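Local structure of putative 2,5-diketo-D-gluconic acid reductase B (Sinorhizobium meliloti, 3UP8) at residues Val98-His103 against Ile107-Glu112; Gly141-Val146 against Arg153-Ser158; Ile85-Val90 against Leu117-Val122; Gly40-Ser45 against Thr204-Met209. The protein probably reduces methylglyoxal to hydroxyacetone at the expense of NADPH, as a TIM-barrel member of the aldo/keto reductase family. All coordinates share one frame; numbering follows the deposited sequence.

Contact 1 of 4, residues Val98-His103 against Ile107-Glu112; sequences VDNYRH and IASVDE
Where the loop after barrel strand 91-96 runs into helix 103-117, His-103 packs against Ile-107 and Asn-100 against Ser-109. Arg-102 holds the N-cap position, and Ile-107 N bonds His-103 O in the first turn, 3.0 Å long and nearly straight at 173°. One turn on, the isoleucine also packs on the imidazole by a CH-pi contact. Its CG1 lies 3.9 Å from the centroid of the His-103 ring, set off toward the rim, where NE2 is the closest ring atom at 3.5 Å from Ile-107 CG1. With its CG anti to the backbone N (chi1 175°), His-103 can carry its ring along the helix to cover that branch, while NE2 hydrogen-bonds Glu-145 OE1.

The second pair meets by packing. Asn-100 lays its amide beside the serine, ND2 3.4 Å from Ser-109 CB, and its own CB is 3.7 Å from Ser-109 OG. The polar ends are joined indirectly: Gln-68 takes the Asn-100 ND2 bond on its OE1 and bonds Ser-109 OG through its NE2, while that hydroxyl also bonds Phe-106 O. Around the contact, Ile-107 packs on Val-146 of helix 136-148, Glu-138 of the same helix accepts a bond from His-103 N, and Ser-109 rests on Val-96 of strand 91-96.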
loop_
_atom_site.group_PDB
_atom_site.type_symbol
_atom_site.label_atom_id
_atom_site.label_comp_id
_atom_site.label_asym_id
_atom_site.label_seq_id
_atom_site.Cartn_x
_atom_site.Cartn_y
_atom_site.Cartn_z
ATOM N N VAL A 98 -13.045 3.087 9.775
ATOM C CA VAL A 98 -14.430 3.427 9.448
ATOM C C VAL A 98 -15.231 3.955 10.656
ATOM O O VAL A 98 -16.180 4.691 10.467
ATOM C CB VAL A 98 -15.180 2.237 8.787
ATOM C CG1 VAL A 98 -14.450 1.758 7.505
ATOM C CG2 VAL A 98 -15.362 1.072 9.759
ATOM N N ASP A 99 -14.853 3.587 11.887
ATOM C CA ASP A 99 -15.572 4.087 13.081
ATOM C C ASP A 99 -15.342 5.586 13.266
ATOM O O ASP A 99 -16.053 6.256 14.018
ATOM C CB ASP A 99 -15.114 3.351 14.352
ATOM C CG ASP A 99 -15.586 1.895 14.405
ATOM O OD1 ASP A 99 -16.475 1.490 13.620
ATOM O OD2 ASP A 99 -15.059 1.155 15.260
ATOM N N ASN A 100 -14.325 6.105 12.593
ATOM C CA ASN A 100 -13.950 7.498 12.726
ATOM C C ASN A 100 -14.380 8.367 11.544
ATOM O O ASN A 100 -13.853 9.463 11.354
ATOM C CB ASN A 100 -12.436 7.607 12.935
ATOM C CG ASN A 100 -11.962 6.898 14.195
ATOM O OD1 ASN A 100 -12.672 6.844 15.200
ATOM N ND2 ASN A 100 -10.753 6.353 14.144
ATOM N N TYR A 101 -15.335 7.893 10.756
ATOM C CA TYR A 101 -15.706 8.586 9.520
ATOM C C TYR A 101 -16.519 9.877 9.645
ATOM O O TYR A 101 -16.384 10.753 8.810
ATOM C CB TYR A 101 -16.399 7.620 8.564
ATOM C CG TYR A 101 -15.439 6.783 7.741
ATOM C CD1 TYR A 101 -15.928 5.820 6.871
ATOM C CD2 TYR A 101 -14.049 6.951 7.829
ATOM C CE1 TYR A 101 -15.083 5.050 6.081
ATOM C CE2 TYR A 101 -13.177 6.170 7.039
ATOM C CZ TYR A 101 -13.714 5.220 6.174
ATOM O OH TYR A 101 -12.918 4.436 5.368
ATOM N N ARG A 102 -17.353 10.008 10.674
ATOM C CA ARG A 102 -18.080 11.268 10.856
ATOM C C ARG A 102 -17.089 12.410 11.085
ATOM O O ARG A 102 -16.055 12.221 11.736
ATOM C CB ARG A 102 -19.077 11.164 12.010
ATOM C CG ARG A 102 -20.154 10.104 11.770
ATOM C CD ARG A 102 -21.330 10.234 12.731
ATOM N NE ARG A 102 -21.683 11.636 12.979
ATOM C CZ ARG A 102 -22.633 12.040 13.821
ATOM N NH1 ARG A 102 -23.355 11.154 14.501
ATOM N NH2 ARG A 102 -22.861 13.336 13.988
ATOM N N HIS A 103 -17.397 13.585 10.545
ATOM C CA HIS A 103 -16.447 14.714 10.531
ATOM C C HIS A 103 -15.638 14.912 11.825
ATOM O O HIS A 103 -14.404 14.906 11.792
ATOM C CB HIS A 103 -17.133 16.044 10.172
ATOM C CG HIS A 103 -16.210 17.216 10.261
ATOM N ND1 HIS A 103 -16.137 18.022 11.374
ATOM C CD2 HIS A 103 -15.254 17.660 9.411
ATOM C CE1 HIS A 103 -15.218 18.954 11.183
ATOM N NE2 HIS A 103 -14.667 18.758 9.997
ATOM N N ILE A 107 -11.525 14.172 12.215
ATOM C CA ILE A 107 -10.527 15.180 12.518
ATOM C C ILE A 107 -9.774 14.791 13.786
ATOM O O ILE A 107 -8.538 14.833 13.802
ATOM C CB ILE A 107 -11.178 16.591 12.694
ATOM C CG1 ILE A 107 -11.917 17.027 11.426
ATOM C CG2 ILE A 107 -10.168 17.631 13.129
ATOM C CD1 ILE A 107 -11.123 16.945 10.115
ATOM N N ALA A 108 -10.510 14.392 14.824
ATOM C CA ALA A 108 -9.875 13.989 16.101
ATOM C C ALA A 108 -8.958 12.770 15.931
ATOM O O ALA A 108 -7.850 12.733 16.487
ATOM C CB ALA A 108 -10.930 13.740 17.188
ATOM N N SER A 109 -9.405 11.782 15.155
ATOM C CA SER A 109 -8.598 10.563 14.955
ATOM C C SER A 109 -7.276 10.841 14.244
ATOM O O SER A 109 -6.293 10.128 14.451
ATOM C CB SER A 109 -9.388 9.472 14.223
ATOM O OG SER A 109 -9.464 9.746 12.841
ATOM N N VAL A 110 -7.262 11.857 13.387
ATOM C CA VAL A 110 -6.053 12.215 12.660
ATOM C C VAL A 110 -5.034 12.817 13.639
ATOM O O VAL A 110 -3.871 12.415 13.654
ATOM C CB VAL A 110 -6.358 13.146 11.468
ATOM C CG1 VAL A 110 -5.073 13.721 10.871
ATOM C CG2 VAL A 110 -7.152 12.377 10.415
ATOM N N ASP A 111 -5.491 13.744 14.477
ATOM C CA ASP A 111 -4.633 14.309 15.520
ATOM C C ASP A 111 -4.089 13.211 16.436
ATOM O O ASP A 111 -2.933 13.275 16.864
ATOM C CB ASP A 111 -5.390 15.355 16.345
ATOM C CG ASP A 111 -5.584 16.658 15.605
ATOM O OD1 ASP A 111 -4.891 16.904 14.591
ATOM O OD2 ASP A 111 -6.438 17.453 16.057
ATOM N N GLU A 112 -4.926 12.218 16.740
ATOM C CA GLU A 112 -4.528 11.118 17.611
ATOM C C GLU A 112 -3.466 10.250 16.931
ATOM O O GLU A 112 -2.480 9.887 17.556
ATOM C CB GLU A 112 -5.743 10.282 18.016
ATOM C CG GLU A 112 -5.417 9.050 18.888
ATOM C CD GLU A 112 -5.038 9.404 20.343
ATOM O OE1 GLU A 112 -5.309 10.533 20.799
ATOM O OE2 GLU A 112 -4.475 8.529 21.038
#

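Contact 2 of 4, residues Gly141-Val146 against Arg153-Ser158; sequences GALNEV and RHIGIS
Helix 141-146 and strand 154-158 run nearly antiparallel, their N-to-C directions 159° apart and their axes 8.7 Å from each other at closest approach, with Leu-143 facing Ile-155. These two residues make most of the contact. The leucine crosses the isoleucine obliquely, and its CD2 lies 3.9 Å from Ile-155 CG2; Ile-155 CG2 also comes 3.6 Å from Leu-143 O, on the helix backbone. The other leucine branch passes along the strand, Leu-143 CD1 coming 3.8 Å from Gly-156 O.

Because chi1 of Ile-155 is 56°, CG1 stands between its own N and carbonyl carbon and extends CD1 to the base of the leucine, 4.0 Å from Leu-143 CB. The Asn-144 side chain crosses that of Ile-155 at about a right angle, ND2 3.8 Å from Ile-155 CD1. Its amide is well occupied elsewhere: ND2 bonds Ile-140 O and Ser-172 OG, and OD1 accepts from Ala-174 N.

The pair belongs to the beta-alpha-beta crossover of strand 122-127, helix 136-148 and strand 152-158. Leu-143 also touches Leu-125 and Leu-127 of the first strand and Phe-106 of helix 103-117, while the backbone of Ile-155 bonds that of Ala-177 in strand 176-182.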
loop_
_atom_site.group_PDB
_atom_site.type_symbol
_atom_site.label_atom_id
_atom_site.label_comp_id
_atom_site.label_asym_id
_atom_site.label_seq_id
_atom_site.Cartn_x
_atom_site.Cartn_y
_atom_site.Cartn_z
ATOM N N GLY A 141 -14.562 15.298 2.203
ATOM C CA GLY A 141 -14.423 16.652 2.757
ATOM C C GLY A 141 -13.418 16.714 3.910
ATOM O O GLY A 141 -12.601 17.644 3.995
ATOM N N ALA A 142 -13.512 15.740 4.811
ATOM C CA ALA A 142 -12.596 15.663 5.955
ATOM C C ALA A 142 -11.162 15.371 5.506
ATOM O O ALA A 142 -10.236 15.961 6.051
ATOM C CB ALA A 142 -13.060 14.645 6.941
ATOM N N LEU A 143 -10.979 14.499 4.503
ATOM C CA LEU A 143 -9.638 14.288 3.923
ATOM C C LEU A 143 -9.036 15.593 3.433
ATOM O O LEU A 143 -7.878 15.908 3.734
ATOM C CB LEU A 143 -9.661 13.302 2.745
ATOM C CG LEU A 143 -9.598 11.798 2.985
ATOM C CD1 LEU A 143 -9.767 11.101 1.614
ATOM C CD2 LEU A 143 -8.289 11.370 3.677
ATOM N N ASN A 144 -9.821 16.363 2.674
ATOM C CA ASN A 144 -9.331 17.643 2.178
ATOM C C ASN A 144 -9.047 18.645 3.303
ATOM O O ASN A 144 -8.112 19.425 3.217
ATOM C CB ASN A 144 -10.328 18.246 1.179
ATOM C CG ASN A 144 -10.167 17.655 -0.203
ATOM O OD1 ASN A 144 -9.403 18.165 -1.014
ATOM N ND2 ASN A 144 -10.832 16.542 -0.450
ATOM N N GLU A 145 -9.869 18.629 4.341
ATOM C CA GLU A 145 -9.654 19.543 5.466
ATOM C C GLU A 145 -8.277 19.311 6.089
ATOM O O GLU A 145 -7.501 20.250 6.243
ATOM C CB GLU A 145 -10.733 19.378 6.523
ATOM C CG GLU A 145 -10.525 20.286 7.760
ATOM C CD GLU A 145 -11.671 20.185 8.767
ATOM O OE1 GLU A 145 -12.800 19.890 8.340
ATOM O OE2 GLU A 145 -11.449 20.405 9.989
ATOM N N VAL A 146 -7.967 18.068 6.429
ATOM C CA VAL A 146 -6.683 17.790 7.083
ATOM C C VAL A 146 -5.489 17.997 6.156
ATOM O O VAL A 146 -4.393 18.330 6.623
ATOM C CB VAL A 146 -6.645 16.403 7.745
ATOM C CG1 VAL A 146 -7.639 16.353 8.883
ATOM C CG2 VAL A 146 -6.926 15.260 6.717
ATOM N N ARG A 153 -0.011 15.302 3.582
ATOM C CA ARG A 153 0.529 15.853 2.343
ATOM C C ARG A 153 -0.343 15.433 1.149
ATOM O O ARG A 153 -0.664 16.247 0.274
ATOM C CB ARG A 153 1.991 15.414 2.140
ATOM C CG ARG A 153 2.983 16.002 3.156
ATOM C CD ARG A 153 3.265 17.493 2.949
ATOM N NE ARG A 153 4.096 18.049 4.035
ATOM C CZ ARG A 153 3.627 18.591 5.162
ATOM N NH1 ARG A 153 2.319 18.672 5.396
ATOM N NH2 ARG A 153 4.481 19.046 6.075
ATOM N N HIS A 154 -0.734 14.162 1.137
ATOM C CA HIS A 154 -1.484 13.584 0.030
ATOM C C HIS A 154 -2.615 12.745 0.593
ATOM O O HIS A 154 -2.528 12.247 1.718
ATOM C CB HIS A 154 -0.550 12.723 -0.811
ATOM C CG HIS A 154 0.663 13.455 -1.263
ATOM N ND1 HIS A 154 0.643 14.351 -2.308
ATOM C CD2 HIS A 154 1.935 13.437 -0.801
ATOM C CE1 HIS A 154 1.849 14.863 -2.463
ATOM N NE2 HIS A 154 2.650 14.327 -1.559
ATOM N N ILE A 155 -3.700 12.628 -0.165
ATOM C CA ILE A 155 -4.861 11.867 0.290
ATOM C C ILE A 155 -5.167 10.707 -0.677
ATOM O O ILE A 155 -4.852 10.781 -1.863
ATOM C CB ILE A 155 -6.109 12.775 0.485
ATOM C CG1 ILE A 155 -6.466 13.551 -0.804
ATOM C CG2 ILE A 155 -5.899 13.743 1.659
ATOM C CD1 ILE A 155 -7.882 14.146 -0.766
ATOM N N GLY A 156 -5.777 9.648 -0.163
ATOM C CA GLY A 156 -6.171 8.533 -1.004
ATOM C C GLY A 156 -7.250 7.654 -0.429
ATOM O O GLY A 156 -7.892 7.995 0.588
ATOM N N ILE A 157 -7.441 6.510 -1.088
ATOM C CA ILE A 157 -8.507 5.575 -0.756
ATOM C C ILE A 157 -7.999 4.149 -0.681
ATOM O O ILE A 157 -6.884 3.853 -1.098
ATOM C CB ILE A 157 -9.674 5.683 -1.770
ATOM C CG1 ILE A 157 -9.146 5.427 -3.200
ATOM C CG2 ILE A 157 -10.352 7.062 -1.617
ATOM C CD1 ILE A 157 -10.146 5.656 -4.322
ATOM N N SER A 158 -8.818 3.254 -0.142
ATOM C CA SER A 158 -8.410 1.870 -0.007
ATOM C C SER A 158 -9.631 0.994 -0.139
ATOM O O SER A 158 -10.666 1.260 0.489
ATOM C CB SER A 158 -7.670 1.640 1.327
ATOM O OG SER A 158 -7.084 0.337 1.403
#

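Contact 3 of 4, residues Ile85-Val90 against Leu117-Val122; sequences IPRADV and LRTDHV
The guanidinium of Arg-87 lies flat on the imidazole of His-121, planes 15° apart and centres separated by 4.2 Å. The stack is offset: NE2 of His-121 sits over the rim of the guanidinium rather than its middle. Around the edge of the guanidinium, near its plane, come Thr-119 OG1, His-121 O and Val-122 CA. Two of these are hydrogen-bond acceptors. Arg-87 NE reaches Thr-119 OG1 at 3.0 Å, somewhat bent at 152°, and Arg-87 NH2 reaches His-121 O at 2.9 Å in an almost straight line, approaching from above the carbonyl plane. The guanidinium is thus held on one face and along its edge by the same segment, which should restrict its turning. The chain of Arg-87 bends at chi2 (72°), which brings its CD 3.5 Å from Thr-119 OG1.

The imidazole is itself steadied at its edge, where His-121 ND1 donates to Asp-120 OD1 at 2.8 Å. Beyond the segments, NH1 of Arg-87 forms a salt bridge with Asp-123, which would be expected to help balance its charge. A leucine in place of Arg-87 would probably leave that carboxylate without its mate, and Thr-119 OG1 and His-121 O without this donor.

Arginine and histidine thereby join two successive helix-to-strand loops, those leading into strands 91-96 and 122-127, at the N-terminal end of the parallel barrel typical of the TIM fold.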
loop_
_atom_site.group_PDB
_atom_site.type_symbol
_atom_site.label_atom_id
_atom_site.label_comp_id
_atom_site.label_asym_id
_atom_site.label_seq_id
_atom_site.Cartn_x
_atom_site.Cartn_y
_atom_site.Cartn_z
ATOM N N ILE A 85 16.788 8.692 10.568
ATOM C CA ILE A 85 16.511 9.029 9.183
ATOM C C ILE A 85 15.685 10.310 9.256
ATOM O O ILE A 85 14.717 10.374 10.021
ATOM C CB ILE A 85 15.783 7.870 8.472
ATOM C CG1 ILE A 85 16.709 6.650 8.417
ATOM C CG2 ILE A 85 15.334 8.263 7.062
ATOM C CD1 ILE A 85 16.066 5.394 7.899
ATOM N N PRO A 86 16.087 11.356 8.508
ATOM C CA PRO A 86 15.300 12.582 8.595
ATOM C C PRO A 86 13.847 12.277 8.216
ATOM O O PRO A 86 13.598 11.375 7.406
ATOM C CB PRO A 86 15.960 13.514 7.568
ATOM C CG PRO A 86 17.358 12.961 7.394
ATOM C CD PRO A 86 17.224 11.478 7.575
ATOM N N ARG A 87 12.911 12.996 8.830
ATOM C CA ARG A 87 11.490 12.785 8.587
ATOM C C ARG A 87 11.155 12.971 7.121
ATOM O O ARG A 87 10.379 12.192 6.561
ATOM C CB ARG A 87 10.642 13.729 9.453
ATOM C CG ARG A 87 9.153 13.790 9.049
ATOM C CD ARG A 87 8.413 12.510 9.416
ATOM N NE ARG A 87 7.021 12.510 8.957
ATOM C CZ ARG A 87 6.610 12.111 7.750
ATOM N NH1 ARG A 87 7.478 11.688 6.830
ATOM N NH2 ARG A 87 5.316 12.141 7.456
ATOM N N ALA A 88 11.753 13.991 6.508
ATOM C CA ALA A 88 11.508 14.336 5.111
ATOM C C ALA A 88 11.909 13.224 4.130
ATOM O O ALA A 88 11.480 13.230 2.975
ATOM C CB ALA A 88 12.209 15.660 4.751
ATOM N N ASP A 89 12.719 12.275 4.598
ATOM C CA ASP A 89 13.186 11.167 3.755
ATOM C C ASP A 89 12.286 9.935 3.827
ATOM O O ASP A 89 12.479 8.989 3.058
ATOM C CB ASP A 89 14.615 10.751 4.138
ATOM C CG ASP A 89 15.654 11.826 3.829
ATOM O OD1 ASP A 89 15.355 12.791 3.088
ATOM O OD2 ASP A 89 16.782 11.686 4.336
ATOM N N VAL A 90 11.336 9.922 4.759
ATOM C CA VAL A 90 10.436 8.780 4.887
ATOM C C VAL A 90 9.065 9.154 4.337
ATOM O O VAL A 90 8.589 10.264 4.550
ATOM C CB VAL A 90 10.309 8.280 6.350
ATOM C CG1 VAL A 90 9.320 7.116 6.459
ATOM C CG2 VAL A 90 11.675 7.832 6.894
ATOM N N LEU A 117 2.301 8.626 16.025
ATOM C CA LEU A 117 3.359 8.586 15.013
ATOM C C LEU A 117 4.505 9.571 15.273
ATOM O O LEU A 117 5.511 9.561 14.552
ATOM C CB LEU A 117 2.761 8.806 13.614
ATOM C CG LEU A 117 1.838 7.676 13.139
ATOM C CD1 LEU A 117 1.039 8.161 11.914
ATOM C CD2 LEU A 117 2.633 6.414 12.800
ATOM N N ARG A 118 4.349 10.413 16.299
ATOM C CA ARG A 118 5.376 11.382 16.700
ATOM C C ARG A 118 5.853 12.289 15.559
ATOM O O ARG A 118 7.058 12.523 15.364
ATOM C CB ARG A 118 6.552 10.681 17.415
ATOM C CG ARG A 118 6.111 10.012 18.716
ATOM C CD ARG A 118 7.287 9.488 19.548
ATOM N NE ARG A 118 6.798 8.913 20.805
ATOM C CZ ARG A 118 7.454 8.016 21.539
ATOM N NH1 ARG A 118 8.653 7.575 21.167
ATOM N NH2 ARG A 118 6.899 7.556 22.651
ATOM N N THR A 119 4.892 12.792 14.794
ATOM C CA THR A 119 5.182 13.699 13.683
ATOM C C THR A 119 3.972 14.618 13.495
ATOM O O THR A 119 2.872 14.271 13.913
ATOM C CB THR A 119 5.546 12.931 12.375
ATOM O OG1 THR A 119 5.740 13.862 11.296
ATOM C CG2 THR A 119 4.452 11.913 11.991
ATOM N N ASP A 120 4.176 15.792 12.908
ATOM C CA ASP A 120 3.052 16.724 12.709
ATOM C C ASP A 120 2.250 16.482 11.415
ATOM O O ASP A 120 1.247 17.146 11.180
ATOM C CB ASP A 120 3.521 18.181 12.794
ATOM C CG ASP A 120 4.324 18.630 11.575
ATOM O OD1 ASP A 120 5.083 17.843 10.972
ATOM O OD2 ASP A 120 4.183 19.814 11.210
ATOM N N HIS A 121 2.697 15.541 10.596
ATOM C CA HIS A 121 2.004 15.222 9.339
ATOM C C HIS A 121 2.321 13.799 8.914
ATOM O O HIS A 121 3.369 13.237 9.279
ATOM C CB HIS A 121 2.419 16.183 8.205
ATOM C CG HIS A 121 3.838 16.015 7.755
ATOM N ND1 HIS A 121 4.907 16.530 8.456
ATOM C CD2 HIS A 121 4.365 15.393 6.670
ATOM C CE1 HIS A 121 6.034 16.222 7.832
ATOM N NE2 HIS A 121 5.733 15.534 6.744
ATOM N N VAL A 122 1.400 13.219 8.162
ATOM C CA VAL A 122 1.694 12.024 7.405
ATOM C C VAL A 122 1.842 12.411 5.938
ATOM O O VAL A 122 1.311 13.425 5.494
ATOM C CB VAL A 122 0.627 10.929 7.557
ATOM C CG1 VAL A 122 0.623 10.390 8.991
ATOM C CG2 VAL A 122 -0.774 11.430 7.152
#

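Contact 4 of 4, residues Gly40-Ser45 against Thr204-Met209; sequences GTFRMS and TSYYAM
Thr-41 to Met-44 form a type II beta turn, closed by Met-44 N to Thr-41 O at 3.0 Å, with Arg-43 at positive phi in its third position; opposite it, strand 204-206 ends and Tyr-207 takes a left-handed conformation (phi 64°). Phe-42 leads off from the turn, its CG anti to the backbone N (chi1 166°), to meet both tyrosines. Its edge points toward the face of Tyr-207 in an offset edge-to-face pair, planes at 88°, with CE2 3.8 Å from Tyr-207 CE1. Toward Tyr-206 the ring is oblique, its CE2 4.1 Å from Tyr-206 CD1. One face of the phenylalanine is covered from within the turn by Arg-43 CG, 3.5 Å above the plane.

The arginine then bends at chi3 and turns one face of its guanidinium to Tyr-207 CE2, which lies 3.8 Å from Arg-43 CZ. A water lies in the plane of the Tyr-207 ring beside its OH and accepts a weak bond from Arg-43 NE. An alanine in place of Tyr-207 would probably leave the Phe-42 edge without its facing ring and let the guanidinium turn more freely.

Tyr-206 OH bonds Asn-159, and an acetate, probably from the crystallisation liquor, lies about 3 Å from the Tyr-206 side chain. Such an aromatic cluster at the C-terminal mouth of the barrel, beside the predicted proton donor Tyr-70, fits the aldo/keto reductase active site; in many relatives a tyrosine ending the seventh strand stacks on the nicotinamide, and Tyr-206 is placed consistently with that role.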
loop_
_atom_site.group_PDB
_atom_site.type_symbol
_atom_site.label_atom_id
_atom_site.label_comp_id
_atom_site.label_asym_id
_atom_site.label_seq_id
_atom_site.Cartn_x
_atom_site.Cartn_y
_atom_site.Cartn_z
ATOM N N GLY A 40 4.883 -2.662 4.900
ATOM C CA GLY A 40 3.506 -2.701 5.373
ATOM C C GLY A 40 3.441 -3.281 6.770
ATOM O O GLY A 40 4.035 -4.333 7.034
ATOM N N THR A 41 2.740 -2.600 7.672
ATOM C CA THR A 41 2.627 -3.071 9.070
ATOM C C THR A 41 1.314 -3.814 9.346
ATOM O O THR A 41 1.075 -4.295 10.455
ATOM C CB THR A 41 2.868 -1.949 10.113
ATOM O OG1 THR A 41 1.856 -0.945 9.994
ATOM C CG2 THR A 41 4.245 -1.304 9.917
ATOM N N PHE A 42 0.473 -3.911 8.326
ATOM C CA PHE A 42 -0.707 -4.776 8.352
ATOM C C PHE A 42 -0.243 -6.203 8.708
ATOM O O PHE A 42 0.739 -6.697 8.159
ATOM C CB PHE A 42 -1.388 -4.688 6.978
ATOM C CG PHE A 42 -2.413 -5.744 6.699
ATOM C CD1 PHE A 42 -3.476 -5.974 7.571
ATOM C CD2 PHE A 42 -2.347 -6.468 5.513
ATOM C CE1 PHE A 42 -4.435 -6.948 7.281
ATOM C CE2 PHE A 42 -3.286 -7.449 5.216
ATOM C CZ PHE A 42 -4.334 -7.689 6.098
ATOM N N ARG A 43 -0.912 -6.817 9.679
ATOM C CA ARG A 43 -0.612 -8.186 10.128
ATOM C C ARG A 43 0.611 -8.243 11.046
ATOM O O ARG A 43 1.043 -9.319 11.437
ATOM C CB ARG A 43 -0.424 -9.155 8.940
ATOM C CG ARG A 43 -1.629 -9.320 8.014
ATOM C CD ARG A 43 -1.205 -9.832 6.625
ATOM N NE ARG A 43 -0.663 -11.182 6.689
ATOM C CZ ARG A 43 0.342 -11.639 5.946
ATOM N NH1 ARG A 43 0.933 -10.866 5.038
ATOM N NH2 ARG A 43 0.755 -12.889 6.113
HETATM N N MSE A 44 1.179 -7.093 11.390
HETATM C CA MSE A 44 2.350 -7.086 12.257
HETATM C C MSE A 44 1.953 -6.594 13.623
HETATM O O MSE A 44 1.230 -5.605 13.732
HETATM C CB MSE A 44 3.444 -6.185 11.699
HETATM C CG MSE A 44 4.082 -6.714 10.448
HETATM SE SE MSE A 44 5.604 -5.633 9.955
HETATM C CE MSE A 44 6.773 -5.969 11.474
ATOM N N SER A 45 2.431 -7.269 14.665
ATOM C CA SER A 45 2.205 -6.810 16.037
ATOM C C SER A 45 3.074 -5.585 16.311
ATOM O O SER A 45 3.966 -5.265 15.524
ATOM C CB SER A 45 2.553 -7.914 17.038
ATOM O OG SER A 45 3.961 -8.036 17.136
ATOM N N THR A 204 -1.898 0.740 -4.891
ATOM C CA THR A 204 -1.008 0.162 -3.915
ATOM C C THR A 204 -1.463 -1.250 -3.542
ATOM O O THR A 204 -2.582 -1.441 -3.086
ATOM C CB THR A 204 -0.875 1.031 -2.670
ATOM O OG1 THR A 204 -0.376 2.315 -3.055
ATOM C CG2 THR A 204 0.114 0.383 -1.676
ATOM N N SER A 205 -0.569 -2.216 -3.731
ATOM C CA SER A 205 -0.860 -3.630 -3.479
ATOM C C SER A 205 -0.581 -4.056 -2.040
ATOM O O SER A 205 0.489 -3.755 -1.500
ATOM C CB SER A 205 -0.007 -4.498 -4.414
ATOM O OG SER A 205 0.060 -5.831 -3.930
ATOM N N TYR A 206 -1.540 -4.760 -1.435
ATOM C CA TYR A 206 -1.269 -5.558 -0.238
ATOM C C TYR A 206 -1.568 -7.041 -0.503
ATOM O O TYR A 206 -2.265 -7.381 -1.474
ATOM C CB TYR A 206 -1.985 -5.036 1.029
ATOM C CG TYR A 206 -3.508 -5.115 1.043
ATOM C CD1 TYR A 206 -4.161 -6.306 1.358
ATOM C CD2 TYR A 206 -4.286 -3.985 0.783
ATOM C CE1 TYR A 206 -5.558 -6.381 1.390
ATOM C CE2 TYR A 206 -5.687 -4.049 0.814
ATOM C CZ TYR A 206 -6.309 -5.252 1.123
ATOM O OH TYR A 206 -7.681 -5.344 1.170
ATOM N N TYR A 207 -1.023 -7.900 0.360
ATOM C CA TYR A 207 -1.153 -9.372 0.270
ATOM C C TYR A 207 -0.496 -9.956 -0.983
ATOM O O TYR A 207 -1.010 -10.904 -1.580
ATOM C CB TYR A 207 -2.621 -9.835 0.350
ATOM C CG TYR A 207 -2.993 -10.476 1.670
ATOM C CD1 TYR A 207 -4.151 -10.094 2.342
ATOM C CD2 TYR A 207 -2.195 -11.476 2.241
ATOM C CE1 TYR A 207 -4.501 -10.681 3.556
ATOM C CE2 TYR A 207 -2.535 -12.068 3.457
ATOM C CZ TYR A 207 -3.699 -11.654 4.110
ATOM O OH TYR A 207 -4.051 -12.199 5.318
ATOM N N ALA A 208 0.632 -9.377 -1.377
ATOM C CA ALA A 208 1.422 -9.874 -2.516
ATOM C C ALA A 208 1.662 -11.397 -2.472
ATOM O O ALA A 208 1.667 -12.048 -3.512
ATOM C CB ALA A 208 2.745 -9.139 -2.592
HETATM N N MSE A 209 1.859 -11.943 -1.274
HETATM C CA MSE A 209 2.171 -13.376 -1.086
HETATM C C MSE A 209 0.933 -14.287 -1.122
HETATM O O MSE A 209 1.057 -15.516 -1.037
HETATM C CB MSE A 209 2.909 -13.598 0.244
HETATM C CG MSE A 209 4.235 -12.884 0.397
HETATM SE SE MSE A 209 5.488 -13.396 -0.999
HETATM C CE MSE A 209 5.314 -11.907 -2.204
HETATM O O HOH W 1 -2.455 -13.515 6.737
#

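How the contacts relate
Contacts 1 and 2 pack against each other, their centres 12 Å apart: besides the polar link through Glu-145, Ile-107 CD1 comes 3.5 Å from Glu-145 OE2 and Val-110 CG1 4.2 Å from Val-146 CG1. Contact 3 reaches contact 2 through neighbouring strands, with Arg-153 N probably bonded to Val-122 O at 3.0 Å, although their centres are about 17 Å apart. Contact 4 touches none of the others and lies nearest the active site, the side chain of Phe-42 being about 3 Å from that of the predicted proton donor Tyr-70. Along the chain, the other three are nested in the loop it closes, and contact 1 is nested within contact 3.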